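Local coordinates for protein benzoylformate Decarboxylase (Polynucleobacter necessarius, PDB 4K9Q) that binds thiamine diphosphate and a magnesium ion and probably catalyses the decarboxylation of benzoylformate to benzaldehyde, at residues P352-S363 against I376-F384; K365-C373 against R419-G428. One frame throughout, in Å; residues are numbered along the deposited sequence.

Contact 1 (P352-S363 against I376-F384); sequences PHAVLEVLKENS and IVPLMQDVF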
loop_
_atom_site.group_PDB
_atom_site.type_symbol
_atom_site.label_atom_id
_atom_site.label_comp_id
_atom_site.label_asym_id
_atom_site.label_seq_id
_atom_site.Cartn_x
_atom_site.Cartn_y
_atom_site.Cartn_z
ATOM N N PRO A 352 -34.707 -29.657 -7.326
ATOM C CA PRO A 352 -34.072 -28.739 -8.279
ATOM C C PRO A 352 -33.675 -29.356 -9.634
ATOM O O PRO A 352 -33.752 -28.639 -10.633
ATOM C CB PRO A 352 -32.846 -28.223 -7.510
ATOM C CG PRO A 352 -32.601 -29.227 -6.430
ATOM C CD PRO A 352 -33.964 -29.756 -6.059
ATOM N N HIS A 353 -33.271 -30.626 -9.684
ATOM C CA HIS A 353 -32.940 -31.230 -10.977
ATOM C C HIS A 353 -34.191 -31.232 -11.873
ATOM O O HIS A 353 -34.100 -30.995 -13.074
ATOM C CB HIS A 353 -32.384 -32.649 -10.811
ATOM C CG HIS A 353 -31.671 -33.178 -12.022
ATOM N ND1 HIS A 353 -32.327 -33.544 -13.179
ATOM C CD2 HIS A 353 -30.357 -33.430 -12.241
ATOM C CE1 HIS A 353 -31.449 -33.992 -14.059
ATOM N NE2 HIS A 353 -30.247 -33.935 -13.513
ATOM N N ALA A 354 -35.360 -31.482 -11.291
ATOM C CA ALA A 354 -36.578 -31.490 -12.101
ATOM C C ALA A 354 -36.928 -30.079 -12.557
ATOM O O ALA A 354 -37.348 -29.874 -13.693
ATOM C CB ALA A 354 -37.731 -32.114 -11.336
ATOM N N VAL A 355 -36.758 -29.105 -11.666
ATOM C CA VAL A 355 -36.962 -27.704 -12.022
ATOM C C VAL A 355 -36.071 -27.343 -13.216
ATOM O O VAL A 355 -36.533 -26.753 -14.198
ATOM C CB VAL A 355 -36.676 -26.761 -10.829
ATOM C CG1 VAL A 355 -36.707 -25.294 -11.272
ATOM C CG2 VAL A 355 -37.691 -27.003 -9.718
ATOM N N LEU A 356 -34.798 -27.714 -13.133
ATOM C CA LEU A 356 -33.856 -27.443 -14.213
ATOM C C LEU A 356 -34.262 -28.118 -15.527
ATOM O O LEU A 356 -34.195 -27.498 -16.591
ATOM C CB LEU A 356 -32.445 -27.860 -13.810
ATOM C CG LEU A 356 -31.791 -26.997 -12.730
ATOM C CD1 LEU A 356 -30.650 -27.758 -12.107
ATOM C CD2 LEU A 356 -31.336 -25.640 -13.300
ATOM N N GLU A 357 -34.682 -29.378 -15.453
ATOM C CA GLU A 357 -35.167 -30.093 -16.635
ATOM C C GLU A 357 -36.337 -29.380 -17.302
ATOM O O GLU A 357 -36.401 -29.302 -18.530
ATOM C CB GLU A 357 -35.597 -31.511 -16.274
ATOM C CG GLU A 357 -34.454 -32.456 -15.948
ATOM C CD GLU A 357 -34.978 -33.799 -15.496
ATOM O OE1 GLU A 357 -35.711 -34.430 -16.289
ATOM O OE2 GLU A 357 -34.687 -34.210 -14.349
ATOM N N VAL A 358 -37.267 -28.874 -16.495
ATOM C CA VAL A 358 -38.413 -28.133 -17.022
ATOM C C VAL A 358 -37.967 -26.854 -17.737
ATOM O O VAL A 358 -38.479 -26.502 -18.800
ATOM C CB VAL A 358 -39.445 -27.827 -15.917
ATOM C CG1 VAL A 358 -40.517 -26.875 -16.428
ATOM C CG2 VAL A 358 -40.066 -29.130 -15.441
ATOM N N LEU A 359 -36.988 -26.162 -17.167
ATOM C CA LEU A 359 -36.477 -24.969 -17.826
ATOM C C LEU A 359 -35.792 -25.337 -19.145
ATOM O O LEU A 359 -36.046 -24.718 -20.177
ATOM C CB LEU A 359 -35.503 -24.229 -16.916
ATOM C CG LEU A 359 -36.068 -23.660 -15.626
ATOM C CD1 LEU A 359 -34.941 -23.021 -14.828
ATOM C CD2 LEU A 359 -37.142 -22.637 -15.944
ATOM N N LYS A 360 -34.944 -26.357 -19.109
ATOM C CA LYS A 360 -34.209 -26.775 -20.299
ATOM C C LYS A 360 -35.155 -27.163 -21.446
ATOM O O LYS A 360 -35.015 -26.674 -22.575
ATOM C CB LYS A 360 -33.245 -27.918 -19.946
ATOM C CG LYS A 360 -32.545 -28.553 -21.128
ATOM C CD LYS A 360 -31.644 -27.571 -21.845
ATOM C CE LYS A 360 -31.085 -28.192 -23.120
ATOM N NZ LYS A 360 -30.060 -27.333 -23.764
ATOM N N GLU A 361 -36.133 -28.014 -21.153
ATOM C CA GLU A 361 -36.993 -28.549 -22.207
ATOM C C GLU A 361 -37.939 -27.507 -22.799
ATOM O O GLU A 361 -38.543 -27.745 -23.843
ATOM C CB GLU A 361 -37.767 -29.779 -21.715
ATOM C CG GLU A 361 -38.807 -29.479 -20.668
ATOM C CD GLU A 361 -39.328 -30.731 -19.970
ATOM O OE1 GLU A 361 -38.774 -31.835 -20.189
ATOM O OE2 GLU A 361 -40.291 -30.604 -19.189
ATOM N N ASN A 362 -38.059 -26.355 -22.140
ATOM C CA ASN A 362 -38.892 -25.266 -22.646
ATOM C C ASN A 362 -38.088 -24.056 -23.120
ATOM O O ASN A 362 -38.663 -23.013 -23.434
ATOM C CB ASN A 362 -39.910 -24.825 -21.589
ATOM C CG ASN A 362 -40.992 -25.865 -21.352
ATOM O OD1 ASN A 362 -41.887 -26.048 -22.180
ATOM N ND2 ASN A 362 -40.927 -26.536 -20.207
ATOM N N SER A 363 -36.763 -24.195 -23.153
ATOM C CA SER A 363 -35.890 -23.097 -23.572
ATOM C C SER A 363 -35.716 -23.071 -25.084
ATOM O O SER A 363 -35.618 -24.121 -25.721
ATOM C CB SER A 363 -34.509 -23.215 -22.923
ATOM O OG SER A 363 -34.559 -23.011 -21.523
ATOM N N ILE A 376 -26.942 -26.004 -6.474
ATOM C CA ILE A 376 -27.444 -26.759 -7.633
ATOM C C ILE A 376 -26.451 -26.888 -8.799
ATOM O O ILE A 376 -26.780 -27.465 -9.834
ATOM C CB ILE A 376 -28.784 -26.187 -8.181
ATOM C CG1 ILE A 376 -28.559 -24.841 -8.879
ATOM C CG2 ILE A 376 -29.823 -26.081 -7.067
ATOM C CD1 ILE A 376 -29.822 -24.289 -9.564
ATOM N N VAL A 377 -25.242 -26.368 -8.643
ATOM C CA VAL A 377 -24.294 -26.375 -9.763
ATOM C C VAL A 377 -24.124 -27.743 -10.469
ATOM O O VAL A 377 -24.186 -27.812 -11.700
ATOM C CB VAL A 377 -22.940 -25.754 -9.355
ATOM C CG1 VAL A 377 -21.890 -25.977 -10.446
ATOM C CG2 VAL A 377 -23.144 -24.266 -9.070
ATOM N N PRO A 378 -23.912 -28.831 -9.703
ATOM C CA PRO A 378 -23.753 -30.120 -10.394
ATOM C C PRO A 378 -25.010 -30.521 -11.171
ATOM O O PRO A 378 -24.915 -31.111 -12.253
ATOM C CB PRO A 378 -23.482 -31.111 -9.245
ATOM C CG PRO A 378 -22.973 -30.252 -8.117
ATOM C CD PRO A 378 -23.740 -28.963 -8.245
ATOM N N LEU A 379 -26.184 -30.195 -10.639
ATOM C CA LEU A 379 -27.424 -30.510 -11.331
ATOM C C LEU A 379 -27.524 -29.705 -12.625
ATOM O O LEU A 379 -27.925 -30.222 -13.665
ATOM C CB LEU A 379 -28.632 -30.237 -10.426
ATOM C CG LEU A 379 -28.509 -30.809 -9.014
ATOM C CD1 LEU A 379 -29.766 -30.524 -8.203
ATOM C CD2 LEU A 379 -28.224 -32.301 -9.063
ATOM N N MET A 380 -27.152 -28.429 -12.560
ATOM C CA MET A 380 -27.159 -27.580 -13.737
ATOM C C MET A 380 -26.215 -28.128 -14.802
ATOM O O MET A 380 -26.538 -28.142 -15.986
ATOM C CB MET A 380 -26.751 -26.153 -13.362
ATOM C CG MET A 380 -26.691 -25.221 -14.552
ATOM S SD MET A 380 -25.830 -23.670 -14.192
ATOM C CE MET A 380 -24.162 -24.269 -13.927
ATOM N N GLN A 381 -25.042 -28.579 -14.374
ATOM C CA GLN A 381 -24.064 -29.147 -15.288
ATOM C C GLN A 381 -24.588 -30.420 -15.965
ATOM O O GLN A 381 -24.229 -30.711 -17.099
ATOM C CB GLN A 381 -22.751 -29.393 -14.553
ATOM C CG GLN A 381 -22.074 -28.082 -14.181
ATOM C CD GLN A 381 -20.910 -28.251 -13.229
ATOM O OE1 GLN A 381 -20.777 -29.271 -12.560
ATOM N NE2 GLN A 381 -20.061 -27.231 -13.157
ATOM N N ASP A 382 -25.460 -31.158 -15.286
ATOM C CA ASP A 382 -26.033 -32.360 -15.892
ATOM C C ASP A 382 -27.079 -32.003 -16.942
ATOM O O ASP A 382 -27.205 -32.675 -17.967
ATOM C CB ASP A 382 -26.685 -33.255 -14.839
ATOM C CG ASP A 382 -27.065 -34.621 -15.397
ATOM O OD1 ASP A 382 -26.198 -35.255 -16.031
ATOM O OD2 ASP A 382 -28.225 -35.052 -15.209
ATOM N N VAL A 383 -27.831 -30.940 -16.674
ATOM C CA VAL A 383 -29.018 -30.632 -17.456
ATOM C C VAL A 383 -28.712 -29.686 -18.602
ATOM O O VAL A 383 -29.052 -29.956 -19.751
ATOM C CB VAL A 383 -30.126 -30.019 -16.565
ATOM C CG1 VAL A 383 -31.299 -29.532 -17.408
ATOM C CG2 VAL A 383 -30.598 -31.034 -15.509
ATOM N N PHE A 384 -28.076 -28.566 -18.275
ATOM C CA PHE A 384 -27.749 -27.560 -19.276
ATOM C C PHE A 384 -26.354 -27.820 -19.825
ATOM O O PHE A 384 -25.366 -27.280 -19.332
ATOM C CB PHE A 384 -27.845 -26.141 -18.688
ATOM C CG PHE A 384 -29.254 -25.613 -18.582
ATOM C CD1 PHE A 384 -29.843 -24.943 -19.652
ATOM C CD2 PHE A 384 -29.999 -25.794 -17.419
ATOM C CE1 PHE A 384 -31.142 -24.452 -19.564
ATOM C CE2 PHE A 384 -31.294 -25.302 -17.324
ATOM C CZ PHE A 384 -31.872 -24.637 -18.398
#

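Contact 2 (K365-C373 against R419-G428); sequences KEIVLVEEC and RNRPVVTLMG. With TPP (thiamine diphosphate), chain D.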
loop_
_atom_site.group_PDB
_atom_site.type_symbol
_atom_site.label_atom_id
_atom_site.label_comp_id
_atom_site.label_asym_id
_atom_site.label_seq_id
_atom_site.Cartn_x
_atom_site.Cartn_y
_atom_site.Cartn_z
ATOM N N LYS A 365 -33.507 -22.458 -28.561
ATOM C CA LYS A 365 -32.146 -22.873 -28.877
ATOM C C LYS A 365 -31.120 -21.819 -28.458
ATOM O O LYS A 365 -30.055 -22.160 -27.960
ATOM C CB LYS A 365 -32.014 -23.205 -30.359
ATOM N N GLU A 366 -31.444 -20.540 -28.646
ATOM C CA GLU A 366 -30.501 -19.480 -28.302
ATOM C C GLU A 366 -30.892 -18.656 -27.071
ATOM O O GLU A 366 -31.757 -17.776 -27.141
ATOM C CB GLU A 366 -30.263 -18.562 -29.495
ATOM C CG GLU A 366 -29.505 -19.228 -30.621
ATOM C CD GLU A 366 -28.745 -18.228 -31.459
ATOM O OE1 GLU A 366 -27.750 -18.635 -32.093
ATOM O OE2 GLU A 366 -29.130 -17.036 -31.475
ATOM N N ILE A 367 -30.240 -18.956 -25.949
ATOM C CA ILE A 367 -30.379 -18.168 -24.730
ATOM C C ILE A 367 -28.987 -17.854 -24.197
ATOM O O ILE A 367 -27.994 -18.439 -24.638
ATOM C CB ILE A 367 -31.174 -18.921 -23.622
ATOM C CG1 ILE A 367 -30.423 -20.172 -23.153
ATOM C CG2 ILE A 367 -32.566 -19.284 -24.103
ATOM C CD1 ILE A 367 -31.035 -20.812 -21.910
ATOM N N VAL A 368 -28.914 -16.895 -23.283
ATOM C CA VAL A 368 -27.724 -16.715 -22.459
ATOM C C VAL A 368 -28.101 -17.280 -21.099
ATOM O O VAL A 368 -29.205 -17.034 -20.618
ATOM C CB VAL A 368 -27.342 -15.235 -22.342
ATOM C CG1 VAL A 368 -26.232 -15.050 -21.310
ATOM C CG2 VAL A 368 -26.900 -14.691 -23.707
ATOM N N LEU A 369 -27.215 -18.077 -20.503
ATOM C CA LEU A 369 -27.493 -18.700 -19.212
ATOM C C LEU A 369 -26.498 -18.180 -18.184
ATOM O O LEU A 369 -25.290 -18.247 -18.402
ATOM C CB LEU A 369 -27.376 -20.225 -19.309
ATOM C CG LEU A 369 -27.728 -20.945 -18.003
ATOM C CD1 LEU A 369 -29.197 -20.800 -17.713
ATOM C CD2 LEU A 369 -27.353 -22.426 -18.082
ATOM N N VAL A 370 -27.013 -17.659 -17.075
ATOM C CA VAL A 370 -26.186 -17.145 -15.981
ATOM C C VAL A 370 -26.558 -17.906 -14.712
ATOM O O VAL A 370 -27.713 -18.283 -14.539
ATOM C CB VAL A 370 -26.460 -15.646 -15.786
ATOM C CG1 VAL A 370 -25.650 -15.086 -14.614
ATOM C CG2 VAL A 370 -26.126 -14.883 -17.075
ATOM N N GLU A 371 -25.594 -18.171 -13.838
ATOM C CA GLU A 371 -25.899 -18.946 -12.637
ATOM C C GLU A 371 -25.206 -18.411 -11.384
ATOM O O GLU A 371 -24.015 -18.093 -11.395
ATOM C CB GLU A 371 -25.579 -20.434 -12.853
ATOM C CG GLU A 371 -25.570 -21.301 -11.588
ATOM C CD GLU A 371 -24.253 -21.223 -10.823
ATOM O OE1 GLU A 371 -24.303 -21.044 -9.587
ATOM O OE2 GLU A 371 -23.157 -21.336 -11.442
ATOM N N GLU A 372 -25.977 -18.305 -10.310
ATOM C CA GLU A 372 -25.457 -18.011 -8.978
ATOM C C GLU A 372 -26.411 -18.661 -7.988
ATOM O O GLU A 372 -27.164 -17.986 -7.290
ATOM C CB GLU A 372 -25.351 -16.503 -8.738
ATOM C CG GLU A 372 -24.566 -16.123 -7.477
ATOM C CD GLU A 372 -24.348 -14.629 -7.353
ATOM O OE1 GLU A 372 -23.570 -14.051 -8.151
ATOM O OE2 GLU A 372 -24.965 -14.021 -6.462
ATOM N N CYS A 373 -26.382 -19.988 -7.972
ATOM C CA CYS A 373 -27.213 -20.796 -7.086
ATOM C C CYS A 373 -26.319 -21.956 -6.695
ATOM O O CYS A 373 -26.366 -23.031 -7.299
ATOM C CB CYS A 373 -28.454 -21.290 -7.828
ATOM S SG CYS A 373 -29.671 -22.034 -6.728
ATOM N N ARG A 419 -28.277 -9.285 -31.295
ATOM C CA ARG A 419 -28.635 -10.696 -31.281
ATOM C C ARG A 419 -29.897 -10.960 -30.456
ATOM O O ARG A 419 -30.718 -11.825 -30.794
ATOM C CB ARG A 419 -27.468 -11.524 -30.758
ATOM C CG ARG A 419 -27.601 -12.993 -31.024
ATOM C CD ARG A 419 -26.286 -13.681 -30.735
ATOM N NE ARG A 419 -26.428 -15.126 -30.787
ATOM C CZ ARG A 419 -25.477 -15.973 -30.414
ATOM N NH1 ARG A 419 -24.323 -15.502 -29.974
ATOM N NH2 ARG A 419 -25.681 -17.283 -30.482
ATOM N N ASN A 420 -30.044 -10.206 -29.372
ATOM C CA ASN A 420 -31.267 -10.198 -28.571
ATOM C C ASN A 420 -31.724 -11.525 -27.968
ATOM O O ASN A 420 -32.923 -11.781 -27.848
ATOM C CB ASN A 420 -32.406 -9.515 -29.335
ATOM C CG ASN A 420 -32.219 -8.015 -29.389
ATOM O OD1 ASN A 420 -32.270 -7.344 -28.358
ATOM N ND2 ASN A 420 -31.983 -7.479 -30.584
ATOM N N ARG A 421 -30.775 -12.351 -27.548
ATOM C CA ARG A 421 -31.119 -13.560 -26.817
ATOM C C ARG A 421 -31.624 -13.195 -25.421
ATOM O O ARG A 421 -31.109 -12.263 -24.804
ATOM C CB ARG A 421 -29.890 -14.459 -26.679
ATOM C CG ARG A 421 -29.367 -15.005 -27.992
ATOM C CD ARG A 421 -28.058 -15.751 -27.771
ATOM N NE ARG A 421 -26.987 -14.838 -27.384
ATOM C CZ ARG A 421 -25.796 -15.230 -26.948
ATOM N NH1 ARG A 421 -25.532 -16.521 -26.837
ATOM N NH2 ARG A 421 -24.869 -14.335 -26.622
ATOM N N PRO A 422 -32.620 -13.935 -24.908
ATOM C CA PRO A 422 -33.017 -13.725 -23.511
ATOM C C PRO A 422 -31.908 -14.192 -22.570
ATOM O O PRO A 422 -31.202 -15.143 -22.899
ATOM C CB PRO A 422 -34.258 -14.609 -23.357
ATOM C CG PRO A 422 -34.121 -15.649 -24.415
ATOM C CD PRO A 422 -33.424 -14.976 -25.570
ATOM N N VAL A 423 -31.743 -13.524 -21.433
ATOM C CA VAL A 423 -30.763 -13.972 -20.447
ATOM C C VAL A 423 -31.493 -14.666 -19.304
ATOM O O VAL A 423 -32.196 -14.019 -18.529
ATOM C CB VAL A 423 -29.935 -12.804 -19.887
ATOM C CG1 VAL A 423 -28.932 -13.311 -18.842
ATOM C CG2 VAL A 423 -29.225 -12.057 -21.022
ATOM N N VAL A 424 -31.332 -15.982 -19.208
ATOM C CA VAL A 424 -31.991 -16.752 -18.163
ATOM C C VAL A 424 -31.017 -16.921 -17.001
ATOM O O VAL A 424 -29.897 -17.400 -17.184
ATOM C CB VAL A 424 -32.410 -18.126 -18.692
ATOM C CG1 VAL A 424 -33.054 -18.950 -17.596
ATOM C CG2 VAL A 424 -33.388 -17.955 -19.860
ATOM N N THR A 425 -31.437 -16.520 -15.809
ATOM C CA THR A 425 -30.510 -16.420 -14.674
ATOM C C THR A 425 -30.983 -17.282 -13.495
ATOM O O THR A 425 -32.046 -17.024 -12.915
ATOM C CB THR A 425 -30.342 -14.936 -14.258
ATOM O OG1 THR A 425 -29.990 -14.158 -15.413
ATOM C CG2 THR A 425 -29.250 -14.786 -13.210
ATOM N N LEU A 426 -30.198 -18.306 -13.152
ATOM C CA LEU A 426 -30.553 -19.259 -12.098
ATOM C C LEU A 426 -29.977 -18.762 -10.776
ATOM O O LEU A 426 -28.756 -18.734 -10.606
ATOM C CB LEU A 426 -29.969 -20.634 -12.422
ATOM C CG LEU A 426 -30.233 -21.163 -13.841
ATOM C CD1 LEU A 426 -29.455 -22.466 -14.117
ATOM C CD2 LEU A 426 -31.727 -21.334 -14.103
ATOM N N MET A 427 -30.843 -18.354 -9.850
ATOM C CA MET A 427 -30.397 -17.657 -8.637
ATOM C C MET A 427 -30.808 -18.397 -7.377
ATOM O O MET A 427 -31.943 -18.844 -7.263
ATOM C CB MET A 427 -31.025 -16.258 -8.566
ATOM C CG MET A 427 -30.610 -15.296 -9.659
ATOM S SD MET A 427 -28.854 -14.902 -9.603
ATOM C CE MET A 427 -28.646 -14.371 -7.898
ATOM N N GLY A 428 -29.910 -18.496 -6.406
ATOM C CA GLY A 428 -30.327 -18.956 -5.094
ATOM C C GLY A 428 -31.057 -17.838 -4.363
ATOM O O GLY A 428 -30.861 -16.658 -4.676
HETATM N "N1'" TPP D . -20.808 -13.223 0.953
HETATM C "C2'" TPP D . -20.328 -12.999 -0.328
HETATM C CM2 TPP D . -20.270 -11.608 -0.885
HETATM N "N3'" TPP D . -19.877 -14.048 -1.108
HETATM C "C4'" TPP D . -19.911 -15.329 -0.616
HETATM N "N4'" TPP D . -19.461 -16.333 -1.367
HETATM C "C5'" TPP D . -20.427 -15.569 0.658
HETATM C "C6'" TPP D . -20.863 -14.513 1.457
HETATM C "C7'" TPP D . -20.462 -16.975 1.199
HETATM N N3 TPP D . -21.437 -17.884 0.611
HETATM C C2 TPP D . -21.140 -18.853 -0.334
HETATM S S1 TPP D . -22.405 -19.743 -0.785
HETATM C C5 TPP D . -23.381 -18.933 0.216
HETATM C C4 TPP D . -22.751 -17.933 0.952
HETATM C CM4 TPP D . -23.417 -17.025 1.955
HETATM C C6 TPP D . -24.816 -19.379 0.253
HETATM C C7 TPP D . -25.575 -19.237 -1.056
HETATM O O7 TPP D . -26.924 -19.461 -0.717
HETATM P PA TPP D . -28.080 -19.490 -1.835
HETATM O O1A TPP D . -27.835 -18.379 -2.815
HETATM O O2A TPP D . -29.425 -19.365 -1.194
HETATM O O3A TPP D . -27.811 -20.855 -2.642
HETATM P PB TPP D . -28.054 -22.368 -2.155
HETATM O O1B TPP D . -26.737 -22.865 -1.653
HETATM O O2B TPP D . -28.492 -23.132 -3.384
HETATM O O3B TPP D . -29.067 -22.427 -1.057
HETATM O O HOH W 1 -31.230 -14.565 -31.154
HETATM O O HOH W 2 -26.912 -19.172 -27.188
#

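Contact 1 (P352-S363 against I376-F384)
Helices 352-361 and 377-383 run in broadly the same direction, their axes 35° apart and 9.4 Å from each other at closest, with Pro352 nearest Ile376, just before the second helix, and Lys360 nearest Phe384, just after it. Val383 is the interface knob, set among His353, Leu356, Glu357 and Lys360; its CG2 stands over one face of the imidazole, 3.6 Å from the ring centroid. His353 CG stands anti to the backbone N (chi1 -164°), which carries the imidazole across to Asp382 and Val383, and both ring nitrogens are gripped. His353 NE2 gives a hydrogen bond of 2.9 Å to the anti lone pair of Asp382 OD2, across planes turned 48° against each other, while His353 ND1 reaches Glu357 OE2 at 2.7 Å within its own helix. These bonds fix the ring's rotation, and the flanking carboxylates would probably favour a protonated imidazole. Nearer the helix starts, Leu356 CD1 packs against Leu379 CB at 3.6 Å. Phe384 takes Lys360 CB over one ring face and Leu359 CB at the edge, its CZ 3.9 Å from the latter. Two neighbouring helices laid on one face of a parallel sheet are characteristic of the alpha/beta fold of thiamine diphosphate-binding domains.

Contact 2 (K365-C373 against R419-G428)
Val368 and Arg421 cross at about a right angle, so that the valine's CG2 sits centrally over one face of the guanidinium, 3.5 Å from CZ. The opposite face is taken by Arg419 NH1, which makes Arg421 the middle layer of a sandwich. A bend at chi3 (-68°) turns its flat group over the valine, and Glu414 and the carbonyl of Asp390 hold it there through NE and NH1; a water links NH1 to Ile367 O. A leucine in place of Arg421 would probably leave Glu414 without its positive mate, and Val368 and Arg419 without the flat group between them. Arg419, extended, is met at its edge by Glu366: NH2 bonds OE1 at 3.0 Å from above the carboxylate plane, while the NE to OE2 bond is weak at 3.4 Å. The two planes stand 59° apart, so this salt bridge is not the flat, two-pronged kind.

Beyond the charged end, six backbone bonds, from Val368 N to Pro422 O through to Gly428 N to Glu372 O, join strands 368-372 and 423-428 as parallel neighbours in the sheet of the C-terminal thiamine diphosphate-binding domain. On one face Val370 CG2 slants against Val423 CG1 at 3.7 Å, and Val370 lies alongside Thr425, whose buried OG1 has no polar partner. Leu369 CD1 meets Leu426 CD1 on the other face at 4.0 Å. Toward the cofactor, Met427 folds its SD to within 3.9 Å of Glu372 CB, while the Glu372 carboxylate leaves for the backbone nitrogens of Gly401 and Asp403. Gly428 CA comes 3.4 Å from O1A of the diphosphate, where a side chain would collide, and Cys373 SG lies 3.7 Å from O2B.

In the fold
Contacts 1 and 2 illustrate how one layered domain divides its chemistry. Contact 2 lies deeper, its centre about 13 Å from the centre of the chain against about 20 Å for that of contact 1, and backbone bonding dominates it, with a salt-bridged arginine-glutamate cluster at its outer end. In contact 1, also largely buried, side chains do the joining. The two contacts interleave along the chain: strand 368-372 follows helix 352-361 and precedes helix 377-383. The helix pair covers the sheet face carrying Leu369, Glu371 and Leu426, with Leu359 CD1 3.7 Å from Leu426 CD2. Both approach thiamine diphosphate, contact 1 through Ile376 and contact 2 through Cys373 and Gly428 at its C-terminal strand ends.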